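PDB 6CTZ: gentamicin resistance protein, which probably confers resistance to aminoglycosides such as gentamicin and kanamycin by phosphorylating their 2''-hydroxyl at the expense of a guanine nucleotide. Local coordinates for residues E51-L62 and I212-I220. The protein carries 2 engineered substitutions. Sequence-based numbering, arbitrary orientation.
Sequences ELNKEIQLLPLL and IIDFGDAAI. With MG (magnesium ion), chain C; MG (magnesium ion), chain D; GDP (guanosine-5'-diphosphate), chain B; KAN (kanamycin a), chain E.
Lys54 shows how a helix can grip a loop by its backbone: NZ donates to Gly216 O at 2.7 Å, from above the carbonyl plane, and to Ala218 O at 2.8 Å, here in plane and on a lone pair. A bend at chi3 (67°) in an otherwise extended chain lets the ammonium reach two carbonyls, those of Gly216 and Ala218, in the type I turn from Phe215 to Ala218. One helical position on, Glu55 OE2 accepts from Phe215 N (2.8 Å) above its carboxylate plane, while its OE1 is salt-bridged to Arg41, a GDP-binding residue. Farther along the helix, Leu59 CD2 sits over one face of the Phe215 ring in a CH-pi contact, 3.9 Å from the centroid. At the other end, Glu51, paired with Arg28, faces Asp217 across two bridging waters that donate to both carboxylates. Asp217 OD2 in turn accepts from kanamycin N4 (2.8 Å). Asp214, whose OD1 closes an Asx turn with Gly216 N, binds both magnesium ions. This is the kinase-like pairing of helix 46-62 with the DFG segment, and its polar grip on the loop backbone probably helps hold Asp214 toward metal and nucleotide.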
# COMPACT_ATOMS: atom_id res chain seq x y z
N GLU A 51 -10.05 8.73 2.18
CA GLU A 51 -9.58 7.59 1.40
C GLU A 51 -10.70 6.58 1.18
O GLU A 51 -10.81 5.99 0.10
CB GLU A 51 -8.36 6.96 2.06
CG GLU A 51 -7.17 7.92 2.08
CD GLU A 51 -5.94 7.41 2.82
OE1 GLU A 51 -5.98 6.33 3.44
OE2 GLU A 51 -4.90 8.09 2.75
N LEU A 52 -11.56 6.38 2.19
CA LEU A 52 -12.67 5.45 2.02
C LEU A 52 -13.68 5.98 1.01
O LEU A 52 -14.20 5.22 0.19
CB LEU A 52 -13.33 5.17 3.37
CG LEU A 52 -14.53 4.24 3.28
CD1 LEU A 52 -14.15 2.93 2.61
CD2 LEU A 52 -15.13 3.99 4.65
N ASN A 53 -13.96 7.29 1.04
CA ASN A 53 -14.86 7.85 0.04
C ASN A 53 -14.32 7.64 -1.37
O ASN A 53 -15.10 7.37 -2.30
CB ASN A 53 -15.14 9.32 0.32
CG ASN A 53 -16.23 9.49 1.34
OD1 ASN A 53 -17.20 8.75 1.32
ND2 ASN A 53 -16.06 10.44 2.24
N LYS A 54 -13.00 7.73 -1.54
CA LYS A 54 -12.38 7.40 -2.82
C LYS A 54 -12.59 5.93 -3.17
O LYS A 54 -13.03 5.60 -4.28
CB LYS A 54 -10.89 7.74 -2.76
CG LYS A 54 -10.06 7.20 -3.93
CD LYS A 54 -8.59 7.55 -3.77
CE LYS A 54 -7.93 6.86 -2.59
NZ LYS A 54 -6.58 7.45 -2.32
N GLU A 55 -12.32 5.02 -2.22
CA GLU A 55 -12.51 3.59 -2.50
C GLU A 55 -13.96 3.26 -2.84
O GLU A 55 -14.22 2.42 -3.71
CB GLU A 55 -12.02 2.73 -1.33
CG GLU A 55 -10.51 2.76 -1.13
CD GLU A 55 -10.07 1.73 -0.12
OE1 GLU A 55 -10.05 2.05 1.08
OE2 GLU A 55 -9.78 0.57 -0.52
N ILE A 56 -14.92 3.91 -2.17
CA ILE A 56 -16.33 3.65 -2.45
C ILE A 56 -16.64 3.90 -3.92
O ILE A 56 -17.43 3.17 -4.54
CB ILE A 56 -17.22 4.49 -1.51
CG1 ILE A 56 -17.19 3.91 -0.09
CG2 ILE A 56 -18.65 4.59 -2.05
CD1 ILE A 56 -17.76 4.83 0.97
N GLN A 57 -16.04 4.95 -4.50
CA GLN A 57 -16.30 5.27 -5.90
C GLN A 57 -15.43 4.45 -6.84
O GLN A 57 -15.88 4.06 -7.93
CB GLN A 57 -16.03 6.75 -6.15
CG GLN A 57 -16.89 7.72 -5.35
CD GLN A 57 -16.33 9.12 -5.43
OE1 GLN A 57 -15.65 9.58 -4.52
NE2 GLN A 57 -16.58 9.79 -6.55
N LEU A 58 -14.17 4.20 -6.46
CA LEU A 58 -13.22 3.59 -7.38
C LEU A 58 -13.44 2.08 -7.51
O LEU A 58 -13.40 1.54 -8.62
CB LEU A 58 -11.79 3.86 -6.91
CG LEU A 58 -10.70 3.15 -7.72
CD1 LEU A 58 -10.64 3.67 -9.16
CD2 LEU A 58 -9.34 3.28 -7.06
N LEU A 59 -13.60 1.39 -6.38
CA LEU A 59 -13.55 -0.07 -6.43
C LEU A 59 -14.62 -0.66 -7.34
O LEU A 59 -14.30 -1.62 -8.07
CB LEU A 59 -13.60 -0.68 -5.02
CG LEU A 59 -12.37 -0.38 -4.15
CD1 LEU A 59 -12.55 -0.95 -2.74
CD2 LEU A 59 -11.11 -0.93 -4.79
N PRO A 60 -15.87 -0.17 -7.36
CA PRO A 60 -16.85 -0.76 -8.28
C PRO A 60 -16.44 -0.65 -9.73
O PRO A 60 -16.80 -1.53 -10.52
CB PRO A 60 -18.13 0.02 -7.97
CG PRO A 60 -17.97 0.45 -6.55
CD PRO A 60 -16.50 0.79 -6.44
N LEU A 61 -15.68 0.38 -10.09
CA LEU A 61 -15.22 0.53 -11.46
C LEU A 61 -14.06 -0.39 -11.78
O LEU A 61 -13.86 -0.75 -12.94
CB LEU A 61 -14.78 1.98 -11.70
CG LEU A 61 -15.85 3.03 -11.39
CD1 LEU A 61 -15.28 4.44 -11.46
CD2 LEU A 61 -17.04 2.85 -12.31
N LEU A 62 -13.31 -0.81 -10.76
CA LEU A 62 -12.14 -1.66 -10.96
C LEU A 62 -12.47 -3.14 -11.00
O LEU A 62 -11.71 -3.91 -11.60
CB LEU A 62 -11.14 -1.47 -9.82
CG LEU A 62 -10.29 -0.20 -9.83
CD1 LEU A 62 -9.29 -0.27 -8.70
CD2 LEU A 62 -9.59 -0.06 -11.17
N ILE A 212 -6.61 -8.79 -3.58
CA ILE A 212 -5.83 -7.63 -3.15
C ILE A 212 -6.77 -6.71 -2.38
O ILE A 212 -7.88 -6.42 -2.86
CB ILE A 212 -5.23 -6.86 -4.35
CG1 ILE A 212 -4.29 -7.75 -5.16
CG2 ILE A 212 -4.51 -5.59 -3.87
CD1 ILE A 212 -2.92 -7.94 -4.53
N ILE A 213 -6.35 -6.25 -1.20
CA ILE A 213 -7.15 -5.35 -0.38
C ILE A 213 -6.49 -3.98 -0.23
O ILE A 213 -5.38 -3.75 -0.73
CB ILE A 213 -7.48 -5.99 0.98
CG1 ILE A 213 -6.18 -6.32 1.74
CG2 ILE A 213 -8.38 -7.22 0.80
CD1 ILE A 213 -6.42 -6.65 3.20
N ASP A 214 -7.18 -3.07 0.46
CA ASP A 214 -6.68 -1.76 0.89
C ASP A 214 -6.20 -0.86 -0.24
O ASP A 214 -4.99 -0.68 -0.42
CB ASP A 214 -5.60 -1.87 1.96
CG ASP A 214 -5.31 -0.52 2.61
OD1 ASP A 214 -6.03 0.48 2.32
OD2 ASP A 214 -4.35 -0.45 3.43
N PHE A 215 -7.14 -0.27 -0.97
CA PHE A 215 -6.85 0.67 -2.04
C PHE A 215 -6.86 2.12 -1.56
O PHE A 215 -6.99 3.03 -2.39
CB PHE A 215 -7.83 0.47 -3.20
CG PHE A 215 -7.59 -0.79 -4.00
CD1 PHE A 215 -7.87 -2.05 -3.47
CD2 PHE A 215 -7.12 -0.71 -5.30
CE1 PHE A 215 -7.67 -3.20 -4.22
CE2 PHE A 215 -6.91 -1.85 -6.06
CZ PHE A 215 -7.18 -3.11 -5.52
N GLY A 216 -6.71 2.36 -0.26
CA GLY A 216 -6.82 3.70 0.28
C GLY A 216 -5.76 4.67 -0.21
O GLY A 216 -5.99 5.89 -0.18
N ASP A 217 -4.61 4.17 -0.66
CA ASP A 217 -3.56 5.01 -1.20
C ASP A 217 -3.62 5.13 -2.72
O ASP A 217 -2.67 5.63 -3.33
CB ASP A 217 -2.18 4.52 -0.74
CG ASP A 217 -1.93 4.82 0.72
OD1 ASP A 217 -2.00 6.00 1.12
OD2 ASP A 217 -1.66 3.87 1.48
N ALA A 218 -4.70 4.69 -3.35
CA ALA A 218 -4.79 4.76 -4.80
C ALA A 218 -4.59 6.20 -5.27
O ALA A 218 -5.10 7.15 -4.68
CB ALA A 218 -6.13 4.23 -5.30
N ALA A 219 -3.81 6.35 -6.34
CA ALA A 219 -3.42 7.67 -6.81
C ALA A 219 -3.13 7.59 -8.29
O ALA A 219 -2.89 6.51 -8.84
CB ALA A 219 -2.19 8.19 -6.05
N ILE A 220 -3.17 8.74 -8.96
CA ILE A 220 -2.62 8.87 -10.30
C ILE A 220 -1.18 9.34 -10.10
O ILE A 220 -0.96 10.48 -9.67
CB ILE A 220 -3.41 9.86 -11.16
CG1 ILE A 220 -4.89 9.45 -11.23
CG2 ILE A 220 -2.78 9.95 -12.55
CD1 ILE A 220 -5.11 8.02 -11.66
MG MG C . -3.50 -1.73 4.87
MG MG D . -4.89 1.74 3.72
PB GDP B . -5.35 0.28 6.54
O1B GDP B . -5.84 1.15 5.41
O2B GDP B . -4.00 -0.33 6.25
O3B GDP B . -5.44 0.99 7.87
O3A GDP B . -6.44 -0.92 6.64
PA GDP B . -6.62 -2.21 5.68
O1A GDP B . -7.65 -1.94 4.62
O2A GDP B . -5.27 -2.66 5.15
O5' GDP B . -7.27 -3.27 6.73
C5' GDP B . -6.57 -3.56 7.93
C4' GDP B . -6.25 -5.03 7.97
O4' GDP B . -7.47 -5.76 8.08
C3' GDP B . -5.59 -5.58 6.72
O3' GDP B . -4.18 -5.32 6.67
C2' GDP B . -5.88 -7.05 6.88
O2' GDP B . -5.02 -7.62 7.87
C1' GDP B . -7.28 -7.03 7.46
N9 GDP B . -8.28 -7.16 6.38
C8 GDP B . -9.00 -6.17 5.80
N7 GDP B . -9.81 -6.71 4.85
C5 GDP B . -9.61 -8.04 4.84
C6 GDP B . -10.11 -9.19 4.08
O6 GDP B . -10.98 -9.05 3.20
N1 GDP B . -9.61 -10.39 4.40
C2 GDP B . -8.67 -10.59 5.36
N2 GDP B . -8.24 -11.83 5.62
N3 GDP B . -8.16 -9.57 6.08
C4 GDP B . -8.60 -8.32 5.85
C1 KAN E . 7.43 -0.13 7.55
C2 KAN E . 8.94 0.13 7.47
C3 KAN E . 9.68 -1.19 7.47
C4 KAN E . 9.31 -1.92 8.75
C5 KAN E . 7.81 -2.14 8.84
C6 KAN E . 7.41 -2.80 10.16
C7 KAN E . 3.54 -0.86 4.03
C8 KAN E . 3.51 0.10 5.22
C9 KAN E . 4.94 0.34 5.73
C10 KAN E . 5.64 -0.97 6.09
C11 KAN E . 5.60 -1.94 4.90
C12 KAN E . 4.17 -2.18 4.43
C13 KAN E . 2.34 2.16 5.72
C14 KAN E . 1.09 2.85 5.17
C15 KAN E . 1.49 3.67 3.94
C16 KAN E . 2.59 4.66 4.33
C17 KAN E . 3.75 3.91 4.96
C18 KAN E . 4.79 4.91 5.46
N1 KAN E . 5.96 -2.92 10.19
N2 KAN E . 6.22 -3.22 5.25
N3 KAN E . 2.17 -1.06 3.54
N4 KAN E . 0.37 4.40 3.37
O5 KAN E . 7.06 -0.93 8.67
O6 KAN E . 9.22 0.85 6.27
O7 KAN E . 11.10 -0.98 7.42
O8 KAN E . 9.98 -3.18 8.77
O9 KAN E . 7.04 -0.76 6.32
O10 KAN E . 4.88 1.15 6.91
O11 KAN E . 2.91 1.30 4.74
O12 KAN E . 3.29 3.16 6.07
O13 KAN E . 0.13 1.84 4.87
O14 KAN E . 3.10 5.36 3.18
O15 KAN E . 5.88 4.20 6.06
O HOH W 1 -3.29 5.44 3.67
O HOH W 2 -3.17 8.26 0.86
O HOH W 3 -6.21 3.42 3.43
O HOH W 4 -3.58 2.01 2.04
O HOH W 5 -2.54 -3.00 6.17
O HOH W 6 -1.71 -0.64 4.71
O HOH W 7 -3.49 2.76 4.81